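Local coordinates for enoyl-CoA hydratase/isomerase family protein (Ruegeria pomeroyi, PDB 3L3S) that probably acts as a hydro-lyase of the crotonase superfamily, perhaps on acyl-CoA substrates of fatty acid metabolism, at residues B[17-22]-B[53-58]; B[11-16]-B[49-54]; B[106-111]-B[200-205]. One frame throughout, in Å; residues are numbered along the deposited sequence.

Contacts 1 and 3 are buried, whereas contact 2 lies nearer the surface, at one end of the same sheet. Contact 1 is a strand pairing of five backbone hydrogen bonds, with an all-aliphatic face of leucines and I56 and a mixed face of valines, threonines and H57. Contact 2 shares V53 and L54 with it and fixes the lead-in to strand 53-58 against the turn before strand 17-22, using two backbone bonds to one carbonyl and a little packing by L13. Contact 3 has no hydrogen bond across it: helix 194-207 meets strand 107-111, the next strand of the sheet beyond 53-58, through methyl groups and a proline ring. V53 extends this join, its CG2 lying 3.3 Å from A202 O.

Contact 1. Residues B[17-22]-B[53-58]; sequences VLTLTL and VLVIHG
V53 meets V17 at the start of two parallel strands, 17-22 and 53-58, whose directions differ by 20°. Its carbonyl O accepts the N-H of L18 at 2.9 Å in a nearly straight bond. V53 CG2 takes the position between the backbone N and the carbonyl carbon and lies 3.7 Å from V17 CG2. L54 turns to the other face, where its side chain runs beside that of L18 and points the same way, CD1 being 3.8 Å from L18 CD2; the same CD1 also approaches L20 CD1. V55 returns to the face of V17 and V53 and bonds on two sides of T19. Its N donates to L18 O at 2.8 Å, tilted 27° from that carbonyl plane, and its O receives L20 N at 2.7 Å. V55 CG2 lies against V17 CG1, and CB packs beside T19 OG1. I56 splits its two branches between leucines: CG1 touches L20 CD1 at 4.2 Å, and CG2 touches L22 CD1 at 3.9 Å. H57 N donates to L20 O, and its carbonyl takes the more bent bond from L22 N, with 150° at the hydrogen. The imidazole leads away from strand 17-22, NE2 making a weak hydrogen bond to E112. At the end G58 CA lies 4.1 Å from L22 CB. The strands belong to a beta-alpha-beta unit, and its helix 32-45 packs on L18, L20, L22 and L54, while helix 194-207 lies over V17, V53 and V55. The carbonyl of V53 and both backbone groups of V55 and H57 bond to strand 17-22, and L54 and I56 bond instead to P106 and to I108 of the neighbouring strand 107-111, a division that satisfies the buried amides on both sides of this inner strand.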
loop_
_atom_site.group_PDB
_atom_site.type_symbol
_atom_site.label_atom_id
_atom_site.label_comp_id
_atom_site.label_asym_id
_atom_site.label_seq_id
_atom_site.Cartn_x
_atom_site.Cartn_y
_atom_site.Cartn_z
ATOM N N VAL B 17 19.267 24.492 -0.700
ATOM C CA VAL B 17 17.898 24.317 -1.163
ATOM C C VAL B 17 17.671 25.030 -2.494
ATOM O O VAL B 17 17.859 26.243 -2.585
ATOM C CB VAL B 17 16.885 24.860 -0.116
ATOM C CG1 VAL B 17 15.463 24.477 -0.483
ATOM C CG2 VAL B 17 17.233 24.361 1.271
ATOM N N LEU B 18 17.292 24.264 -3.519
ATOM C CA LEU B 18 16.992 24.802 -4.854
ATOM C C LEU B 18 15.476 24.798 -5.094
ATOM O O LEU B 18 14.847 23.743 -5.241
ATOM C CB LEU B 18 17.722 24.014 -5.961
ATOM C CG LEU B 18 17.427 24.303 -7.447
ATOM C CD1 LEU B 18 17.674 25.761 -7.847
ATOM C CD2 LEU B 18 18.267 23.395 -8.300
ATOM N N THR B 19 14.908 25.997 -5.136
ATOM C CA THR B 19 13.484 26.170 -5.351
ATOM C C THR B 19 13.202 26.457 -6.812
ATOM O O THR B 19 13.774 27.374 -7.404
ATOM C CB THR B 19 12.897 27.267 -4.424
ATOM O OG1 THR B 19 13.088 26.870 -3.062
ATOM C CG2 THR B 19 11.402 27.464 -4.657
ATOM N N LEU B 20 12.375 25.585 -7.384
ATOM C CA LEU B 20 11.930 25.652 -8.763
ATOM C C LEU B 20 10.527 26.241 -8.727
ATOM O O LEU B 20 9.568 25.593 -8.287
ATOM C CB LEU B 20 11.938 24.254 -9.397
ATOM C CG LEU B 20 13.284 23.507 -9.461
ATOM C CD1 LEU B 20 13.135 22.136 -10.143
ATOM C CD2 LEU B 20 14.313 24.342 -10.193
ATOM N N THR B 21 10.438 27.512 -9.102
ATOM C CA THR B 21 9.169 28.221 -9.104
ATOM C C THR B 21 8.599 28.288 -10.525
ATOM O O THR B 21 9.064 29.064 -11.368
ATOM C CB THR B 21 9.324 29.610 -8.435
ATOM O OG1 THR B 21 9.798 29.431 -7.094
ATOM C CG2 THR B 21 8.008 30.340 -8.370
ATOM N N LEU B 22 7.616 27.424 -10.775
ATOM C CA LEU B 22 6.928 27.306 -12.062
ATOM C C LEU B 22 6.290 28.617 -12.554
ATOM O O LEU B 22 5.475 29.231 -11.857
ATOM C CB LEU B 22 5.852 26.211 -11.963
ATOM C CG LEU B 22 6.125 24.746 -12.346
ATOM C CD1 LEU B 22 7.321 24.156 -11.625
ATOM C CD2 LEU B 22 4.878 23.937 -12.063
ATOM N N VAL B 53 18.915 19.770 -1.904
ATOM C CA VAL B 53 17.484 19.434 -1.939
ATOM C C VAL B 53 16.709 20.272 -2.960
ATOM O O VAL B 53 17.055 21.429 -3.220
ATOM C CB VAL B 53 16.802 19.572 -0.535
ATOM C CG1 VAL B 53 17.218 18.460 0.377
ATOM C CG2 VAL B 53 17.185 20.850 0.121
ATOM N N LEU B 54 15.677 19.670 -3.548
ATOM C CA LEU B 54 14.830 20.330 -4.544
ATOM C C LEU B 54 13.433 20.626 -4.021
ATOM O O LEU B 54 12.827 19.785 -3.351
ATOM C CB LEU B 54 14.665 19.456 -5.797
ATOM C CG LEU B 54 15.722 19.178 -6.868
ATOM C CD1 LEU B 54 16.008 20.443 -7.618
ATOM C CD2 LEU B 54 16.984 18.563 -6.291
ATOM N N VAL B 55 12.949 21.836 -4.303
ATOM C CA VAL B 55 11.593 22.259 -3.940
ATOM C C VAL B 55 10.922 22.705 -5.241
ATOM O O VAL B 55 11.491 23.482 -5.994
ATOM C CB VAL B 55 11.548 23.422 -2.897
ATOM C CG1 VAL B 55 10.100 23.895 -2.685
ATOM C CG2 VAL B 55 12.128 22.974 -1.546
ATOM N N ILE B 56 9.758 22.125 -5.532
ATOM C CA ILE B 56 8.976 22.446 -6.726
ATOM C C ILE B 56 7.720 23.183 -6.265
ATOM O O ILE B 56 6.843 22.612 -5.618
ATOM C CB ILE B 56 8.626 21.167 -7.543
ATOM C CG1 ILE B 56 9.921 20.510 -8.042
ATOM C CG2 ILE B 56 7.728 21.516 -8.741
ATOM C CD1 ILE B 56 9.744 19.155 -8.698
ATOM N N HIS B 57 7.649 24.456 -6.624
ATOM C CA HIS B 57 6.541 25.318 -6.238
ATOM C C HIS B 57 5.783 25.856 -7.451
ATOM O O HIS B 57 6.359 26.504 -8.329
ATOM C CB HIS B 57 7.100 26.481 -5.383
ATOM C CG HIS B 57 6.069 27.344 -4.707
ATOM N ND1 HIS B 57 6.387 28.577 -4.172
ATOM C CD2 HIS B 57 4.754 27.151 -4.440
ATOM C CE1 HIS B 57 5.315 29.101 -3.604
ATOM N NE2 HIS B 57 4.311 28.257 -3.754
ATOM N N GLY B 58 4.491 25.543 -7.486
ATOM C CA GLY B 58 3.581 26.047 -8.505
ATOM C C GLY B 58 2.728 26.988 -7.660
ATOM O O GLY B 58 1.792 26.511 -7.017
#

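Contact 2. Residues B[11-16]-B[49-54]; sequences EVLSEG and DHVHVL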
loop_
_atom_site.group_PDB
_atom_site.type_symbol
_atom_site.label_atom_id
_atom_site.label_comp_id
_atom_site.label_asym_id
_atom_site.label_seq_id
_atom_site.Cartn_x
_atom_site.Cartn_y
_atom_site.Cartn_z
ATOM N N GLU B 11 14.614 29.989 -10.848
ATOM C CA GLU B 11 15.547 29.224 -10.017
ATOM C C GLU B 11 16.292 30.109 -9.024
ATOM O O GLU B 11 16.818 31.166 -9.400
ATOM C CB GLU B 11 16.581 28.506 -10.890
ATOM C CG GLU B 11 16.079 27.284 -11.617
ATOM C CD GLU B 11 17.076 26.739 -12.608
ATOM O OE1 GLU B 11 18.220 26.442 -12.213
ATOM O OE2 GLU B 11 16.717 26.608 -13.792
ATOM N N VAL B 12 16.297 29.691 -7.754
ATOM C CA VAL B 12 17.005 30.391 -6.670
ATOM C C VAL B 12 17.579 29.379 -5.681
ATOM O O VAL B 12 16.849 28.529 -5.165
ATOM C CB VAL B 12 16.119 31.432 -5.869
ATOM C CG1 VAL B 12 16.015 32.754 -6.608
ATOM C CG2 VAL B 12 14.733 30.889 -5.582
ATOM N N LEU B 13 18.888 29.467 -5.435
ATOM C CA LEU B 13 19.576 28.576 -4.498
ATOM C C LEU B 13 19.876 29.305 -3.191
ATOM O O LEU B 13 20.454 30.387 -3.202
ATOM C CB LEU B 13 20.880 28.043 -5.112
ATOM C CG LEU B 13 21.712 27.009 -4.340
ATOM C CD1 LEU B 13 20.986 25.679 -4.289
ATOM C CD2 LEU B 13 23.071 26.834 -4.993
ATOM N N SER B 14 19.495 28.686 -2.075
ATOM C CA SER B 14 19.710 29.239 -0.737
ATOM C C SER B 14 19.990 28.115 0.264
ATOM O O SER B 14 19.098 27.312 0.575
ATOM C CB SER B 14 18.481 30.046 -0.292
ATOM O OG SER B 14 18.608 30.514 1.039
ATOM N N GLU B 15 21.223 28.091 0.784
ATOM C CA GLU B 15 21.706 27.096 1.759
ATOM C C GLU B 15 21.436 25.634 1.342
ATOM O O GLU B 15 20.843 24.856 2.097
ATOM C CB GLU B 15 21.136 27.372 3.170
ATOM C CG GLU B 15 21.511 28.719 3.803
ATOM C CD GLU B 15 21.004 28.858 5.244
ATOM O OE1 GLU B 15 19.840 28.482 5.524
ATOM O OE2 GLU B 15 21.776 29.345 6.101
ATOM N N GLY B 16 21.820 25.304 0.108
ATOM C CA GLY B 16 21.623 23.960 -0.421
ATOM C C GLY B 16 20.243 23.635 -0.985
ATOM O O GLY B 16 20.069 22.623 -1.667
ATOM N N ASP B 49 26.999 19.825 -6.771
ATOM C CA ASP B 49 27.290 19.511 -5.364
ATOM C C ASP B 49 26.704 20.538 -4.395
ATOM O O ASP B 49 26.531 20.245 -3.209
ATOM C CB ASP B 49 28.806 19.433 -5.130
ATOM C CG ASP B 49 29.433 18.149 -5.657
ATOM O OD1 ASP B 49 29.089 17.706 -6.776
ATOM O OD2 ASP B 49 30.306 17.595 -4.951
ATOM N N HIS B 50 26.411 21.735 -4.913
ATOM C CA HIS B 50 25.844 22.835 -4.130
ATOM C C HIS B 50 24.359 22.641 -3.873
ATOM O O HIS B 50 23.841 23.084 -2.845
ATOM C CB HIS B 50 26.088 24.179 -4.820
ATOM C CG HIS B 50 27.401 24.807 -4.474
ATOM N ND1 HIS B 50 28.529 24.652 -5.251
ATOM C CD2 HIS B 50 27.769 25.582 -3.425
ATOM C CE1 HIS B 50 29.536 25.302 -4.694
ATOM N NE2 HIS B 50 29.101 25.875 -3.586
ATOM N N VAL B 51 23.693 21.971 -4.815
ATOM C CA VAL B 51 22.266 21.658 -4.711
ATOM C C VAL B 51 22.109 20.373 -3.896
ATOM O O VAL B 51 22.524 19.300 -4.329
ATOM C CB VAL B 51 21.629 21.466 -6.111
ATOM C CG1 VAL B 51 20.156 21.025 -5.991
ATOM C CG2 VAL B 51 21.740 22.756 -6.913
ATOM N N HIS B 52 21.521 20.499 -2.711
ATOM C CA HIS B 52 21.318 19.358 -1.828
ATOM C C HIS B 52 19.878 18.848 -1.863
ATOM O O HIS B 52 19.645 17.644 -1.809
ATOM C CB HIS B 52 21.708 19.712 -0.388
ATOM C CG HIS B 52 23.171 20.000 -0.183
ATOM N ND1 HIS B 52 23.704 20.231 1.066
ATOM C CD2 HIS B 52 24.201 20.125 -1.056
ATOM C CE1 HIS B 52 24.995 20.495 0.954
ATOM N NE2 HIS B 52 25.322 20.435 -0.323
ATOM N N VAL B 53 18.915 19.770 -1.904
ATOM C CA VAL B 53 17.484 19.434 -1.939
ATOM C C VAL B 53 16.709 20.272 -2.960
ATOM O O VAL B 53 17.055 21.429 -3.220
ATOM C CB VAL B 53 16.802 19.572 -0.535
ATOM C CG1 VAL B 53 17.218 18.460 0.377
ATOM C CG2 VAL B 53 17.185 20.850 0.121
ATOM N N LEU B 54 15.677 19.670 -3.548
ATOM C CA LEU B 54 14.830 20.330 -4.544
ATOM C C LEU B 54 13.433 20.626 -4.021
ATOM O O LEU B 54 12.827 19.785 -3.351
ATOM C CB LEU B 54 14.665 19.456 -5.797
ATOM C CG LEU B 54 15.722 19.178 -6.868
ATOM C CD1 LEU B 54 16.008 20.443 -7.618
ATOM C CD2 LEU B 54 16.984 18.563 -6.291
#
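L13 reaches over to H50 and V51 with its two methyl groups divided between them. Its CG stands anti to the backbone N (chi1 -176°), and beyond it CD1 lies 4.0 Å from V51 CG2, while CD2 is 4.0 Å from H50 CB, the leucine and histidine side chains crossing at about a right angle. V51 holds CG2 anti to its carbonyl carbon, and the same methyl also packs on L18. G16 makes the polar part of the contact. Its O is gripped by two amides: H52 N, at 2.8 Å, lies in the carbonyl plane on a lone pair, whereas V53 N, at 3.1 Å, is tilted 30° from that plane. A CA-H...O contact adds G16 CA to H50 O at 3.4 Å. G16 CA also lies over one face of the H52 imidazole, whose ND1 is hydrogen-bonded to A206 O, a bond that would restrain the rotation of the ring. The positive phi angles of E15 and G16 are those of a type I' turn, consistent with the tight beta hairpin that joins the antiparallel strands 9-14 and 17-22.

Contact 3. Residues B[106-111]-B[200-205]; sequences PTIALV and DLAGAL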
loop_
_atom_site.group_PDB
_atom_site.type_symbol
_atom_site.label_atom_id
_atom_site.label_comp_id
_atom_site.label_asym_id
_atom_site.label_seq_id
_atom_site.Cartn_x
_atom_site.Cartn_y
_atom_site.Cartn_z
ATOM N N PRO B 106 16.516 14.692 -2.344
ATOM C CA PRO B 106 15.108 14.903 -1.959
ATOM C C PRO B 106 14.361 15.959 -2.757
ATOM O O PRO B 106 14.891 17.032 -3.029
ATOM C CB PRO B 106 15.204 15.317 -0.495
ATOM C CG PRO B 106 16.414 14.628 -0.022
ATOM C CD PRO B 106 17.385 14.841 -1.160
ATOM N N THR B 107 13.167 15.591 -3.208
ATOM C CA THR B 107 12.298 16.478 -3.978
ATOM C C THR B 107 11.007 16.731 -3.186
ATOM O O THR B 107 10.365 15.797 -2.703
ATOM C CB THR B 107 11.995 15.896 -5.371
ATOM O OG1 THR B 107 11.325 14.640 -5.225
ATOM C CG2 THR B 107 13.305 15.677 -6.165
ATOM N N ILE B 108 10.686 18.004 -2.977
ATOM C CA ILE B 108 9.504 18.409 -2.207
ATOM C C ILE B 108 8.587 19.325 -3.008
ATOM O O ILE B 108 9.023 20.335 -3.553
ATOM C CB ILE B 108 9.904 19.160 -0.888
ATOM C CG1 ILE B 108 10.829 18.294 -0.024
ATOM C CG2 ILE B 108 8.651 19.531 -0.071
ATOM C CD1 ILE B 108 11.688 19.064 0.947
ATOM N N ALA B 109 7.302 18.991 -3.013
ATOM C CA ALA B 109 6.298 19.783 -3.696
ATOM C C ALA B 109 5.498 20.642 -2.707
ATOM O O ALA B 109 5.043 20.147 -1.670
ATOM C CB ALA B 109 5.379 18.881 -4.485
ATOM N N LEU B 110 5.391 21.937 -3.006
ATOM C CA LEU B 110 4.634 22.904 -2.193
ATOM C C LEU B 110 3.356 23.229 -2.986
ATOM O O LEU B 110 3.408 23.899 -4.028
ATOM C CB LEU B 110 5.482 24.162 -1.958
ATOM C CG LEU B 110 5.219 25.207 -0.862
ATOM C CD1 LEU B 110 6.453 26.089 -0.763
ATOM C CD2 LEU B 110 3.997 26.070 -1.115
ATOM N N VAL B 111 2.224 22.736 -2.484
ATOM C CA VAL B 111 0.908 22.896 -3.120
ATOM C C VAL B 111 -0.052 23.814 -2.348
ATOM O O VAL B 111 -0.418 23.513 -1.210
ATOM C CB VAL B 111 0.261 21.490 -3.343
ATOM C CG1 VAL B 111 -1.112 21.576 -3.976
ATOM C CG2 VAL B 111 1.162 20.650 -4.222
ATOM N N ASP B 200 12.114 25.128 6.166
ATOM C CA ASP B 200 12.819 24.611 7.353
ATOM C C ASP B 200 13.103 23.119 7.219
ATOM O O ASP B 200 14.182 22.652 7.588
ATOM C CB ASP B 200 12.003 24.846 8.637
ATOM C CG ASP B 200 11.841 26.323 8.984
ATOM O OD1 ASP B 200 12.717 27.140 8.628
ATOM O OD2 ASP B 200 10.823 26.670 9.620
ATOM N N LEU B 201 12.126 22.395 6.667
ATOM C CA LEU B 201 12.210 20.951 6.456
ATOM C C LEU B 201 13.265 20.639 5.382
ATOM O O LEU B 201 14.075 19.725 5.555
ATOM C CB LEU B 201 10.832 20.419 6.059
ATOM C CG LEU B 201 10.509 18.928 6.132
ATOM C CD1 LEU B 201 9.149 18.725 6.787
ATOM C CD2 LEU B 201 10.520 18.340 4.737
ATOM N N ALA B 202 13.272 21.436 4.311
ATOM C CA ALA B 202 14.235 21.297 3.220
ATOM C C ALA B 202 15.630 21.734 3.682
ATOM O O ALA B 202 16.621 21.043 3.409
ATOM C CB ALA B 202 13.794 22.116 2.001
ATOM N N GLY B 203 15.677 22.842 4.435
ATOM C CA GLY B 203 16.922 23.384 4.976
ATOM C C GLY B 203 17.652 22.441 5.921
ATOM O O GLY B 203 18.880 22.331 5.858
ATOM N N ALA B 204 16.882 21.732 6.756
ATOM C CA ALA B 204 17.404 20.750 7.713
ATOM C C ALA B 204 17.903 19.514 6.955
ATOM O O ALA B 204 18.933 18.950 7.315
ATOM C CB ALA B 204 16.333 20.355 8.729
ATOM N N LEU B 205 17.193 19.151 5.879
ATOM C CA LEU B 205 17.560 18.030 5.017
ATOM C C LEU B 205 18.876 18.321 4.302
ATOM O O LEU B 205 19.726 17.434 4.172
ATOM C CB LEU B 205 16.474 17.744 3.982
ATOM C CG LEU B 205 15.558 16.542 4.185
ATOM C CD1 LEU B 205 14.542 16.513 3.066
ATOM C CD2 LEU B 205 16.371 15.252 4.211
#
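Helix-on-sheet packing in the crotonase-like core brings P106, just before strand 107-111, and I108 within it against L201, A202 and L205 of helix 194-207. The helix runs almost antiparallel to the strand, at 170°, with the two axes 10.3 Å apart. I108 carries most of the join through a single methyl. Its CG1 is anti to the carbonyl carbon (chi1 -57°), and the extended CD1 then ends among three helix side chains: A202 CB is 3.9 Å away from CD1, L201 CD2 4.0 Å, and L205 CD1 more distant at 4.4 Å. I108 and L201 approach at a slant. L201 and L205 are one turn apart and linked by the backbone bond from L205 N to L201 O; the three groups stand around CD1 in a triangle, A202 set apart from the two leucine methyls. In this crotonase-like fold helix 194-207 packs on the face of the mixed sheet away from helix 32-45, and V53 of the adjacent strand touches A202 and L205 there too. P106 packs on the same L205 methyl: its CB lies 3.8 Å from L205 CD1, with CG also near. L201 also packs on T170 of a second subunit, and L205 on L169 of that subunit.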